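PDB 3LOP: substrate binding periplasmic protein from Ralstonia solanacearum, which probably captures leucine or related amino acids in the periplasm as the soluble receptor of a transport system. Local coordinates for residues K131-T134 with A135-T138; T159-E162 with R163-A167. All coordinates share one frame; numbering follows the deposited sequence.

Contact 1: K131-T134 with A135-T138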
# COMPACT_ATOMS: atom_id res chain seq x y z
N LYS A 131 -7.88 -10.53 10.33
CA LYS A 131 -7.86 -11.78 9.59
C LYS A 131 -6.64 -12.66 9.90
O LYS A 131 -6.79 -13.84 10.19
CB LYS A 131 -7.95 -11.50 8.09
CG LYS A 131 -8.64 -12.60 7.29
CD LYS A 131 -8.89 -12.15 5.86
CE LYS A 131 -9.64 -13.21 5.07
NZ LYS A 131 -10.97 -13.51 5.66
N MSE A 132 -5.45 -12.07 9.84
CA MSE A 132 -4.22 -12.83 10.10
C MSE A 132 -4.05 -13.28 11.54
O MSE A 132 -3.69 -14.43 11.80
CB MSE A 132 -2.99 -12.02 9.70
CG MSE A 132 -2.77 -11.89 8.20
SE MSE A 132 -1.10 -11.01 7.80
CE MSE A 132 -1.71 -9.18 7.82
N ILE A 133 -4.29 -12.38 12.49
CA ILE A 133 -4.14 -12.72 13.89
C ILE A 133 -5.18 -13.74 14.33
O ILE A 133 -4.87 -14.69 15.05
CB ILE A 133 -4.21 -11.46 14.78
CG1 ILE A 133 -3.05 -10.51 14.43
CG2 ILE A 133 -4.12 -11.84 16.26
CD1 ILE A 133 -1.67 -11.12 14.63
N THR A 134 -6.42 -13.56 13.89
CA THR A 134 -7.47 -14.50 14.27
C THR A 134 -7.15 -15.89 13.73
O THR A 134 -7.44 -16.90 14.37
CB THR A 134 -8.85 -14.05 13.75
OG1 THR A 134 -9.19 -12.80 14.36
CG2 THR A 134 -9.92 -15.07 14.08
N ALA A 135 -6.54 -15.95 12.55
CA ALA A 135 -6.16 -17.22 11.95
C ALA A 135 -5.12 -17.91 12.84
O ALA A 135 -5.19 -19.12 13.06
CB ALA A 135 -5.59 -17.00 10.55
N LEU A 136 -4.17 -17.14 13.35
CA LEU A 136 -3.13 -17.68 14.23
C LEU A 136 -3.73 -18.21 15.52
O LEU A 136 -3.43 -19.33 15.94
CB LEU A 136 -2.09 -16.61 14.57
CG LEU A 136 -1.10 -16.16 13.50
CD1 LEU A 136 -0.30 -14.97 14.03
CD2 LEU A 136 -0.17 -17.30 13.13
N VAL A 137 -4.58 -17.41 16.14
CA VAL A 137 -5.23 -17.79 17.38
C VAL A 137 -6.06 -19.06 17.18
O VAL A 137 -6.06 -19.96 18.02
CB VAL A 137 -6.15 -16.66 17.90
CG1 VAL A 137 -7.00 -17.15 19.07
CG2 VAL A 137 -5.31 -15.47 18.34
N THR A 138 -6.76 -19.13 16.05
CA THR A 138 -7.60 -20.28 15.76
C THR A 138 -6.81 -21.58 15.68
O THR A 138 -7.32 -22.64 16.03
CB THR A 138 -8.40 -20.07 14.46
OG1 THR A 138 -9.27 -18.94 14.62
CG2 THR A 138 -9.24 -21.30 14.13
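Ile133 meets Leu136 and Val137, and Thr134 meets Thr138, in a local contact along the last two turns of helix 125-138, on the lobe built around the four-stranded parallel sheet. The backbone bonds run from residue i+4 back to i, and the straightest joins Val137 N to Ile133 O at 2.9 Å, with an N-H...O angle of 171°. On the apolar side, Ile133 CD1 lies 4.1 Å from Leu136 CD1, the two side chains slanting across each other. The other branch of Ile133, its CG2, comes within 4.3 Å of Val137 CG2.

Thr134 O is gripped twice by one residue: Thr138 N reaches it at 2.9 Å from one face of the carbonyl plane and Thr138 OG1 at 2.8 Å from the other. The hydroxyl is turned back for this by a chi1 of -62°, which sets OG1 beside its own backbone N; it stands 35° out of the carbonyl plane, off the lone pairs. Such a double grip satisfies a carbonyl in the closing turn of the helix. The hydroxyl of Thr134 makes the same kind of side-chain bond one turn earlier, to Asp130 O.

Ile133 and Val137 face helix 152-166, Met132, present as selenomethionine, and Ile133 rest on Phe201 and Leu136 on Ala199 of strand 199-203, while Lys131, Met132 and Ala135 touch Leu345 of strand 344-348.

Contact 2: T159-E162 with R163-A167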
# COMPACT_ATOMS: atom_id res chain seq x y z
N THR A 159 -1.46 -1.23 18.20
CA THR A 159 -2.83 -1.03 18.65
C THR A 159 -3.75 -2.07 18.03
O THR A 159 -4.60 -2.65 18.72
CB THR A 159 -3.34 0.37 18.27
OG1 THR A 159 -2.52 1.37 18.90
CG2 THR A 159 -4.78 0.56 18.71
N GLY A 160 -3.58 -2.31 16.74
CA GLY A 160 -4.41 -3.27 16.04
C GLY A 160 -4.24 -4.70 16.53
O GLY A 160 -5.22 -5.39 16.78
N VAL A 161 -2.99 -5.13 16.67
CA VAL A 161 -2.72 -6.48 17.14
C VAL A 161 -3.22 -6.66 18.57
O VAL A 161 -3.78 -7.70 18.91
CB VAL A 161 -1.21 -6.81 17.06
CG1 VAL A 161 -0.92 -8.14 17.72
CG2 VAL A 161 -0.76 -6.86 15.60
N GLU A 162 -3.02 -5.64 19.40
CA GLU A 162 -3.47 -5.72 20.79
C GLU A 162 -4.99 -5.84 20.86
O GLU A 162 -5.52 -6.60 21.67
CB GLU A 162 -3.03 -4.47 21.57
CG GLU A 162 -1.53 -4.31 21.69
CD GLU A 162 -1.13 -3.14 22.57
OE1 GLU A 162 -1.69 -2.04 22.39
OE2 GLU A 162 -0.26 -3.33 23.45
N ARG A 163 -5.68 -5.10 20.00
CA ARG A 163 -7.14 -5.13 19.97
C ARG A 163 -7.66 -6.52 19.60
O ARG A 163 -8.55 -7.05 20.27
CB ARG A 163 -7.67 -4.10 18.97
CG ARG A 163 -9.19 -4.01 18.91
CD ARG A 163 -9.62 -2.91 17.96
NE ARG A 163 -9.06 -1.62 18.34
CZ ARG A 163 -9.15 -0.51 17.62
NH1 ARG A 163 -9.80 -0.52 16.46
NH2 ARG A 163 -8.60 0.61 18.05
N THR A 164 -7.11 -7.09 18.54
CA THR A 164 -7.53 -8.41 18.10
C THR A 164 -7.23 -9.47 19.16
O THR A 164 -8.06 -10.31 19.47
CB THR A 164 -6.84 -8.80 16.78
OG1 THR A 164 -7.11 -7.80 15.79
CG2 THR A 164 -7.36 -10.15 16.28
N LEU A 165 -6.03 -9.41 19.74
CA LEU A 165 -5.66 -10.38 20.76
C LEU A 165 -6.53 -10.26 22.01
O LEU A 165 -6.86 -11.27 22.63
CB LEU A 165 -4.18 -10.24 21.12
CG LEU A 165 -3.20 -10.72 20.04
CD1 LEU A 165 -1.77 -10.50 20.52
CD2 LEU A 165 -3.45 -12.19 19.74
N LYS A 166 -6.89 -9.03 22.37
CA LYS A 166 -7.72 -8.81 23.55
C LYS A 166 -9.07 -9.52 23.39
O LYS A 166 -9.64 -10.01 24.37
CB LYS A 166 -7.95 -7.31 23.76
CG LYS A 166 -8.75 -6.98 25.02
CD LYS A 166 -8.95 -5.48 25.17
CE LYS A 166 -9.78 -5.15 26.40
NZ LYS A 166 -9.11 -5.61 27.65
N ALA A 167 -9.56 -9.57 22.16
CA ALA A 167 -10.83 -10.22 21.87
C ALA A 167 -10.75 -11.71 22.15
O ALA A 167 -11.77 -12.40 22.24
CB ALA A 167 -11.21 -9.99 20.41
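Thr159 through Lys166 form regular alpha-helix, with Arg163, Thr164, Leu165 and Lys166 each giving its backbone N-H to the carbonyl four residues back; the bond from Leu165 N to Val161 O is 2.9 Å long. Thr164 N to Gly160 O is the straightest of the four, with an N-H...O angle of 167°.

On the inner side of the helix, Val161 and Leu165 lie alongside each other and point the same way. CG1 of Val161 touches Leu165 CD1 at 3.8 Å and is 4.2 Å from Leu165 CG. With a chi1 of 172°, Val161 CG1 is anti to its backbone N and is carried toward the next turn, while Leu165 CG sits beside its own N and over the carbonyl of Val161, 3.3 Å from Val161 O. Both side chains continue onto Ile172 in the loop after the helix, and Leu165 also reaches Leu170.

On another side, Arg163 folds back toward the preceding turn. Its chain runs extended through CG and CD, then bends at chi3 (-57°), which brings NH2 to 3.9 Å from the methyl CG2 of Thr159. The approach is oblique, and what meets the guanidinium is a methyl, while Thr159 OG1 is hydrogen-bonded to Lys155 O, one turn back. The hydroxyl of Thr164 is likewise held from outside, by OD1 of Asp130 on helix 125-138.

The chemistry is therefore divided round the helix. Aliphatic carbons close the inner side of this beta-alpha-beta crossover between strands 144-149 and 174-178, whereas the exposed Glu162, Arg163 and Lys166 form a charged surface.

Contact 1 comes first along the chain, near the end of helix 125-138; contact 2 follows near the end of helix 152-166, with strand 144-149 between them in sequence. Their centres are 11 Å apart and they touch. Ile133 CG2 lies 3.6 Å from both Leu165 CD2 and Thr164 CG2, and Val137 CG2 is 4.0 Å from Leu165 CD2. The neighbouring helices thus share one apolar seam, with the bond between Asp130 and Thr164 beside it. Both belong to the lobe of the four-stranded parallel sheet. The side chain of Met132 is about 12 Å and Gly160 about 13 Å from the bound leucine, whereas Tyr125 and Leu153, near the other ends of the same helices, line its pocket.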